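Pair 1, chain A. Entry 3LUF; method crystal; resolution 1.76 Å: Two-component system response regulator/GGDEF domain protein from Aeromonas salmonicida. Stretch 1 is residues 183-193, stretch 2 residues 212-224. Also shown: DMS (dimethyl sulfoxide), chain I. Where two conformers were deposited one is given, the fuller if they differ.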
# COMPACT_ATOMS: atom_id res chain seq x y z
N ASP A 183 -3.63 -23.86 -2.26
CA ASP A 183 -3.15 -22.64 -2.87
C ASP A 183 -3.13 -21.49 -1.90
O ASP A 183 -3.63 -21.62 -0.78
CB ASP A 183 -3.91 -22.31 -4.15
CG ASP A 183 -5.37 -21.92 -3.93
OD1 ASP A 183 -5.73 -21.09 -3.08
OD2 ASP A 183 -6.20 -22.43 -4.70
N GLY A 184 -2.59 -20.36 -2.35
CA GLY A 184 -2.43 -19.18 -1.49
C GLY A 184 -3.74 -18.64 -0.94
O GLY A 184 -3.81 -18.18 0.21
N ILE A 185 -4.79 -18.62 -1.76
CA ILE A 185 -6.04 -18.04 -1.31
C ILE A 185 -6.68 -18.93 -0.24
O ILE A 185 -7.22 -18.42 0.76
CB ILE A 185 -7.00 -17.74 -2.49
CG1 ILE A 185 -6.44 -16.60 -3.32
CG2 ILE A 185 -8.36 -17.30 -1.98
CD1 ILE A 185 -6.93 -16.57 -4.74
N SER A 186 -6.56 -20.24 -0.41
CA SER A 186 -6.99 -21.19 0.60
C SER A 186 -6.25 -21.01 1.92
O SER A 186 -6.84 -21.07 2.98
CB SER A 186 -6.78 -22.62 0.12
OG SER A 186 -7.69 -22.90 -0.89
N LEU A 187 -4.94 -20.77 1.84
CA LEU A 187 -4.18 -20.51 3.05
C LEU A 187 -4.68 -19.22 3.69
O LEU A 187 -4.84 -19.14 4.90
CB LEU A 187 -2.67 -20.42 2.76
CG LEU A 187 -1.76 -20.02 3.93
CD1 LEU A 187 -1.83 -21.00 5.11
CD2 LEU A 187 -0.33 -19.92 3.39
N VAL A 188 -4.89 -18.19 2.89
CA VAL A 188 -5.40 -16.94 3.47
C VAL A 188 -6.77 -17.16 4.16
O VAL A 188 -7.00 -16.68 5.27
CB VAL A 188 -5.46 -15.85 2.40
CG1 VAL A 188 -6.16 -14.65 2.91
CG2 VAL A 188 -4.01 -15.49 1.99
N ARG A 189 -7.67 -17.89 3.52
CA ARG A 189 -8.95 -18.22 4.17
C ARG A 189 -8.76 -18.91 5.54
O ARG A 189 -9.42 -18.53 6.50
CB ARG A 189 -9.85 -19.07 3.25
CG ARG A 189 -10.29 -18.38 1.96
CD ARG A 189 -11.55 -19.07 1.31
NE ARG A 189 -11.35 -20.51 1.16
CZ ARG A 189 -10.67 -21.09 0.16
NH1 ARG A 189 -10.13 -20.35 -0.82
NH2 ARG A 189 -10.53 -22.41 0.15
N MSE A 190 -7.84 -19.89 5.63
CA MSE A 190 -7.58 -20.56 6.89
C MSE A 190 -7.09 -19.58 7.96
O MSE A 190 -7.51 -19.61 9.13
CB MSE A 190 -6.57 -21.70 6.69
CG MSE A 190 -7.20 -22.85 5.93
SE MSE A 190 -5.93 -24.33 5.91
CE MSE A 190 -5.80 -24.67 7.77
N LEU A 191 -6.15 -18.72 7.55
CA LEU A 191 -5.54 -17.79 8.47
C LEU A 191 -6.60 -16.82 9.00
O LEU A 191 -6.64 -16.51 10.20
CB LEU A 191 -4.36 -17.02 7.81
CG LEU A 191 -3.14 -17.90 7.51
CD1 LEU A 191 -2.04 -17.05 6.85
CD2 LEU A 191 -2.58 -18.57 8.78
N ARG A 192 -7.43 -16.33 8.11
CA ARG A 192 -8.40 -15.31 8.51
C ARG A 192 -9.54 -15.88 9.33
O ARG A 192 -10.24 -15.13 10.00
CB ARG A 192 -8.95 -14.59 7.29
CG ARG A 192 -8.05 -13.50 6.76
CD ARG A 192 -8.08 -12.23 7.62
NE ARG A 192 -7.02 -11.33 7.15
CZ ARG A 192 -5.81 -11.21 7.71
NH1 ARG A 192 -5.52 -11.92 8.79
NH2 ARG A 192 -4.91 -10.38 7.20
N GLU A 193 -9.74 -17.20 9.28
CA GLU A 193 -10.70 -17.81 10.23
C GLU A 193 -10.26 -17.71 11.70
O GLU A 193 -11.11 -17.77 12.61
CB GLU A 193 -10.96 -19.27 9.85
CG GLU A 193 -11.73 -19.41 8.54
CD GLU A 193 -12.33 -20.79 8.38
OE1 GLU A 193 -11.57 -21.76 8.46
OE2 GLU A 193 -13.56 -20.90 8.15
N GLY A 212 -8.00 -12.88 -11.81
CA GLY A 212 -8.31 -11.78 -10.88
C GLY A 212 -7.85 -12.08 -9.46
O GLY A 212 -8.60 -11.90 -8.49
N LEU A 213 -6.61 -12.53 -9.34
CA LEU A 213 -6.15 -13.10 -8.09
C LEU A 213 -6.00 -12.06 -6.97
O LEU A 213 -6.36 -12.34 -5.81
CB LEU A 213 -4.91 -13.97 -8.29
CG LEU A 213 -5.10 -15.27 -9.12
CD1 LEU A 213 -3.77 -15.90 -9.51
CD2 LEU A 213 -6.01 -16.31 -8.43
N SER A 214 -5.48 -10.88 -7.30
CA SER A 214 -5.37 -9.81 -6.29
C SER A 214 -6.72 -9.50 -5.66
O SER A 214 -6.83 -9.40 -4.44
CB SER A 214 -4.77 -8.53 -6.87
OG SER A 214 -3.38 -8.67 -7.04
N ALA A 215 -7.75 -9.35 -6.48
CA ALA A 215 -9.09 -9.09 -5.95
C ALA A 215 -9.58 -10.23 -5.05
O ALA A 215 -10.19 -9.99 -4.02
CB ALA A 215 -10.10 -8.86 -7.10
N ARG A 216 -9.30 -11.46 -5.44
CA ARG A 216 -9.73 -12.61 -4.66
C ARG A 216 -9.03 -12.61 -3.30
O ARG A 216 -9.66 -12.82 -2.27
CB ARG A 216 -9.43 -13.91 -5.41
CG ARG A 216 -10.43 -14.26 -6.52
CD ARG A 216 -10.12 -15.64 -7.15
NE ARG A 216 -10.17 -16.75 -6.18
CZ ARG A 216 -9.62 -17.95 -6.37
NH1 ARG A 216 -8.96 -18.22 -7.49
NH2 ARG A 216 -9.72 -18.89 -5.43
N TYR A 217 -7.73 -12.33 -3.31
CA TYR A 217 -6.99 -12.18 -2.06
C TYR A 217 -7.61 -11.12 -1.17
O TYR A 217 -7.82 -11.35 0.02
CB TYR A 217 -5.55 -11.79 -2.35
CG TYR A 217 -4.53 -12.90 -2.51
CD1 TYR A 217 -4.35 -13.89 -1.54
CD2 TYR A 217 -3.68 -12.93 -3.63
CE1 TYR A 217 -3.37 -14.87 -1.71
CE2 TYR A 217 -2.69 -13.89 -3.78
CZ TYR A 217 -2.54 -14.84 -2.83
OH TYR A 217 -1.54 -15.77 -3.01
N LEU A 218 -7.85 -9.93 -1.73
CA LEU A 218 -8.42 -8.82 -0.98
C LEU A 218 -9.80 -9.13 -0.37
O LEU A 218 -10.06 -8.84 0.83
CB LEU A 218 -8.42 -7.54 -1.85
CG LEU A 218 -7.02 -6.98 -2.13
CD1 LEU A 218 -7.11 -5.87 -3.23
CD2 LEU A 218 -6.42 -6.42 -0.84
N LYS A 219 -10.67 -9.73 -1.18
CA LYS A 219 -12.01 -10.10 -0.73
C LYS A 219 -11.98 -11.16 0.35
O LYS A 219 -12.90 -11.23 1.19
CB LYS A 219 -12.89 -10.59 -1.91
CG LYS A 219 -13.16 -9.53 -2.97
CD LYS A 219 -14.13 -8.47 -2.52
CE LYS A 219 -14.35 -7.48 -3.65
NZ LYS A 219 -14.59 -6.14 -3.10
N GLN A 220 -10.92 -11.97 0.34
CA GLN A 220 -10.73 -12.98 1.38
C GLN A 220 -10.04 -12.48 2.63
O GLN A 220 -9.81 -13.26 3.55
CB GLN A 220 -9.98 -14.19 0.85
CG GLN A 220 -10.80 -15.01 -0.13
CD GLN A 220 -12.05 -15.62 0.49
OE1 GLN A 220 -12.10 -15.95 1.69
NE2 GLN A 220 -13.08 -15.74 -0.33
N GLY A 221 -9.68 -11.20 2.68
CA GLY A 221 -9.12 -10.64 3.91
C GLY A 221 -7.62 -10.34 3.90
O GLY A 221 -7.07 -9.88 4.93
N ALA A 222 -6.96 -10.54 2.77
CA ALA A 222 -5.57 -10.07 2.69
C ALA A 222 -5.54 -8.55 2.89
O ALA A 222 -6.46 -7.82 2.47
CB ALA A 222 -4.94 -10.44 1.36
N ASN A 223 -4.52 -8.05 3.59
CA ASN A 223 -4.36 -6.59 3.77
C ASN A 223 -3.99 -5.89 2.48
O ASN A 223 -4.32 -4.72 2.30
CB ASN A 223 -3.25 -6.28 4.80
CG ASN A 223 -3.50 -6.91 6.16
OD1 ASN A 223 -3.63 -8.14 6.32
ND2 ASN A 223 -3.53 -6.05 7.18
N ASP A 224 -3.27 -6.58 1.61
CA ASP A 224 -2.63 -5.95 0.47
C ASP A 224 -2.30 -6.99 -0.58
O ASP A 224 -2.44 -8.21 -0.36
CB ASP A 224 -1.32 -5.28 0.96
CG ASP A 224 -0.93 -4.05 0.14
OD1 ASP A 224 -1.47 -3.83 -0.98
OD2 ASP A 224 -0.03 -3.32 0.62
S DMS I . -6.85 -25.77 -3.51
O DMS I . -6.20 -24.58 -2.34
C1 DMS I . -8.28 -25.09 -4.41
C2 DMS I . -5.68 -25.95 -4.90

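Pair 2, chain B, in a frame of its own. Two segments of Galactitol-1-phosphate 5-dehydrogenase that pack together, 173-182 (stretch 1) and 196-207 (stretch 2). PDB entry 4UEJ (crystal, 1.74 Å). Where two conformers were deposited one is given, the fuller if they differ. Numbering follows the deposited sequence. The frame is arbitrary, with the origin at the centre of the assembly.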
# COMPACT_ATOMS: atom_id res chain seq x y z
N GLY B 173 14.25 -4.33 13.58
CA GLY B 173 14.77 -4.86 12.32
C GLY B 173 15.64 -6.10 12.46
O GLY B 173 15.51 -7.06 11.70
N LEU B 174 16.56 -6.09 13.43
CA LEU B 174 17.41 -7.24 13.62
C LEU B 174 16.60 -8.45 14.06
O LEU B 174 16.88 -9.56 13.65
CB LEU B 174 18.51 -6.94 14.64
CG LEU B 174 19.53 -5.92 14.15
CD1 LEU B 174 20.47 -5.47 15.29
CD2 LEU B 174 20.34 -6.53 13.00
N LEU B 175 15.59 -8.23 14.91
CA LEU B 175 14.72 -9.34 15.32
C LEU B 175 13.96 -9.89 14.11
O LEU B 175 13.81 -11.10 13.95
CB LEU B 175 13.74 -8.90 16.41
CG LEU B 175 14.41 -8.67 17.79
CD1 LEU B 175 13.46 -7.89 18.70
CD2 LEU B 175 14.79 -9.97 18.42
N ALA B 176 13.48 -8.98 13.27
CA ALA B 176 12.76 -9.37 12.07
C ALA B 176 13.61 -10.24 11.14
O ALA B 176 13.11 -11.18 10.53
CB ALA B 176 12.26 -8.13 11.33
N ILE B 177 14.89 -9.93 11.03
CA ILE B 177 15.79 -10.78 10.26
C ILE B 177 15.81 -12.19 10.80
O ILE B 177 15.65 -13.15 10.04
CB ILE B 177 17.22 -10.23 10.26
CG1 ILE B 177 17.25 -8.91 9.50
CG2 ILE B 177 18.19 -11.26 9.68
CD1 ILE B 177 18.55 -8.15 9.65
N GLN B 178 15.99 -12.31 12.11
CA GLN B 178 16.03 -13.61 12.77
C GLN B 178 14.73 -14.37 12.58
O GLN B 178 14.74 -15.58 12.33
CB GLN B 178 16.34 -13.44 14.26
CG GLN B 178 17.66 -12.77 14.54
CD GLN B 178 17.94 -12.69 16.02
OE1 GLN B 178 17.46 -13.52 16.78
NE2 GLN B 178 18.71 -11.70 16.44
N CYS B 179 13.60 -13.67 12.69
CA CYS B 179 12.30 -14.33 12.54
C CYS B 179 12.09 -14.79 11.09
O CYS B 179 11.64 -15.91 10.86
CB CYS B 179 11.17 -13.42 12.97
SG CYS B 179 11.13 -13.20 14.78
N ALA B 180 12.45 -13.95 10.13
CA ALA B 180 12.33 -14.31 8.72
C ALA B 180 13.10 -15.59 8.40
O ALA B 180 12.61 -16.46 7.69
CB ALA B 180 12.82 -13.17 7.82
N VAL B 181 14.31 -15.71 8.93
CA VAL B 181 15.10 -16.91 8.72
C VAL B 181 14.40 -18.13 9.33
O VAL B 181 14.30 -19.18 8.71
CB VAL B 181 16.51 -16.75 9.30
CG1 VAL B 181 17.27 -18.06 9.21
CG2 VAL B 181 17.24 -15.65 8.55
N ALA B 182 13.90 -17.96 10.55
CA ALA B 182 13.31 -19.07 11.28
C ALA B 182 12.01 -19.56 10.64
O ALA B 182 11.64 -20.73 10.76
CB ALA B 182 13.07 -18.65 12.73
N GLU B 196 27.68 -1.25 10.83
CA GLU B 196 28.07 -1.96 12.01
C GLU B 196 27.14 -3.14 12.27
O GLU B 196 27.56 -4.30 12.44
CB GLU B 196 28.04 -1.02 13.19
CG GLU B 196 29.39 -0.53 13.48
CD GLU B 196 29.49 0.22 14.79
OE1 GLU B 196 28.45 0.37 15.47
OE2 GLU B 196 30.61 0.56 15.17
N LYS B 197 25.86 -2.83 12.28
CA LYS B 197 24.81 -3.80 12.52
C LYS B 197 24.66 -4.75 11.34
O LYS B 197 24.03 -5.81 11.44
CB LYS B 197 23.51 -3.06 12.81
CG LYS B 197 23.62 -2.11 14.01
CD LYS B 197 22.79 -0.84 13.84
CE LYS B 197 22.77 -0.01 15.13
NZ LYS B 197 21.81 1.13 15.04
N LEU B 198 25.26 -4.37 10.22
CA LEU B 198 25.13 -5.17 9.01
C LEU B 198 25.91 -6.48 9.15
O LEU B 198 25.42 -7.52 8.74
CB LEU B 198 25.58 -4.37 7.78
CG LEU B 198 24.59 -3.26 7.38
CD1 LEU B 198 24.95 -2.59 6.04
CD2 LEU B 198 23.16 -3.77 7.33
N ALA B 199 27.11 -6.43 9.73
CA ALA B 199 27.83 -7.68 10.01
C ALA B 199 26.99 -8.53 10.95
O ALA B 199 26.81 -9.72 10.74
CB ALA B 199 29.23 -7.41 10.61
N LEU B 200 26.46 -7.89 11.98
CA LEU B 200 25.53 -8.54 12.90
C LEU B 200 24.34 -9.11 12.14
O LEU B 200 23.91 -10.25 12.38
CB LEU B 200 25.06 -7.54 13.96
CG LEU B 200 24.52 -8.14 15.25
CD1 LEU B 200 25.56 -9.10 15.86
CD2 LEU B 200 24.20 -7.04 16.26
N ALA B 201 23.80 -8.33 11.21
CA ALA B 201 22.68 -8.81 10.41
C ALA B 201 23.05 -10.10 9.67
O ALA B 201 22.26 -11.03 9.63
CB ALA B 201 22.22 -7.72 9.42
N LYS B 202 24.25 -10.17 9.10
CA LYS B 202 24.71 -11.39 8.44
C LYS B 202 24.82 -12.56 9.42
O LYS B 202 24.50 -13.69 9.07
CB LYS B 202 26.06 -11.18 7.74
CG LYS B 202 26.05 -10.13 6.63
CD LYS B 202 27.47 -9.66 6.35
CE LYS B 202 27.50 -8.56 5.31
NZ LYS B 202 27.50 -9.12 3.94
N SER B 203 25.26 -12.27 10.65
CA SER B 203 25.38 -13.31 11.67
C SER B 203 24.02 -13.87 12.07
O SER B 203 23.91 -14.99 12.57
CB SER B 203 26.11 -12.78 12.91
OG SER B 203 25.23 -12.06 13.76
N PHE B 204 22.98 -13.07 11.85
CA PHE B 204 21.60 -13.46 12.14
C PHE B 204 20.96 -14.16 10.96
O PHE B 204 19.79 -14.56 11.03
CB PHE B 204 20.78 -12.23 12.51
CG PHE B 204 21.13 -11.66 13.84
CD1 PHE B 204 21.68 -12.47 14.82
CD2 PHE B 204 20.89 -10.33 14.12
CE1 PHE B 204 22.01 -11.95 16.07
CE2 PHE B 204 21.20 -9.81 15.35
CZ PHE B 204 21.77 -10.62 16.34
N GLY B 205 21.71 -14.29 9.87
CA GLY B 205 21.19 -14.99 8.72
C GLY B 205 20.90 -14.19 7.46
O GLY B 205 20.47 -14.76 6.47
N ALA B 206 21.14 -12.87 7.48
CA ALA B 206 20.99 -12.12 6.22
C ALA B 206 22.08 -12.60 5.27
O ALA B 206 23.23 -12.73 5.65
CB ALA B 206 21.08 -10.61 6.46
N MET B 207 21.71 -12.90 4.03
CA MET B 207 22.69 -13.43 3.09
C MET B 207 23.44 -12.30 2.40
O MET B 207 24.51 -12.52 1.83
CB MET B 207 22.02 -14.36 2.08
CG MET B 207 20.70 -13.87 1.50
SD MET B 207 20.92 -12.84 0.03
CE MET B 207 21.79 -13.97 -1.04

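Pair 1 and pair 2 each set two helices side by side, running nearly parallel: the axes approach to 9.9 Å at 11° in pair 1 and to 9.8 Å at 19° in pair 2, and the backbone of fourteen central residues superposes with an RMSD of 0.4 Å. In both, the second helix ends in a Schellman motif, and the turn after it lies against the first helix.

The turn matches closely. G221(A) matches G205(B), both with positive phi, where a CB would jam against the preceding carbonyl. The neighbouring helix adds its own demand, since an ideal CB would stand 2.9 Å from R192(A) CG in pair 1 and 2.7 Å from V181(B) CG2 in pair 2. Glycine is thus called for twice over. A222(A) and A206(B) follow, nearly coincident.

What differs is the filling. At I185(A) = L174(B), an aliphatic chain enters the groove in both. I185(A) lays CG1 over the face of the Y217(A) ring, 4.0 Å from its centroid, and CD1 over the guanidinium of R216(A), 3.4 Å from its CZ. L174(B) instead meets L200(B), which matches R216(A), with CD1 4.2 Å from L200(B) CD2, while its CD2 lies 4.0 Å from F204(B) CD2 at that ring's edge. At L213(A) = K197(B), I185(A) CD1 lies 3.8 Å from L213(A) CD2, whereas L174(B) CD2 meets backbone, 4.1 Å from K197(B) O, the end of the lysine leading away.

The aromatic ring sits at different positions in the two pairs. Pair 1 carries it at Y217(A), with small G184(A) leaving room: an ideal CB there would clash with the tyrosine OH. Pair 2 has A201(B) at the tyrosine's place and puts the ring at F204(B), the counterpart of Q220(A). At V188(A) = I177(B), V188(A) CG2 touches Y217(A) CE1 at 3.8 Å, whereas the longer isoleucine reaches the small alanine, I177(B) CD1 to A201(B) CB being 3.7 Å.

At R189(A) = Q178(B), R189(A) CG sits 3.0 Å from Q220(A) OE1, while Q178(B) covers a face of the phenylalanine ring, with NE2 3.2 Å from F204(B) CZ.

The last inward-facing match on the first helix, R192(A) = V181(B), shows two ways to meet the turn. R192(A) donates from NE to G221(A) O at 2.7 Å, nearly straight, and adds a weak bond from NH2 to the same oxygen at 3.2 Å. The valine merely packs, V181(B) CG2 lying 3.7 Å from F204(B) O; no hydrogen bond crosses pair 2. What the two share is a glycine turn and aliphatic side chains at I185(A) = L174(B) and V188(A) = I177(B); the aromatic position and the polar bond differ.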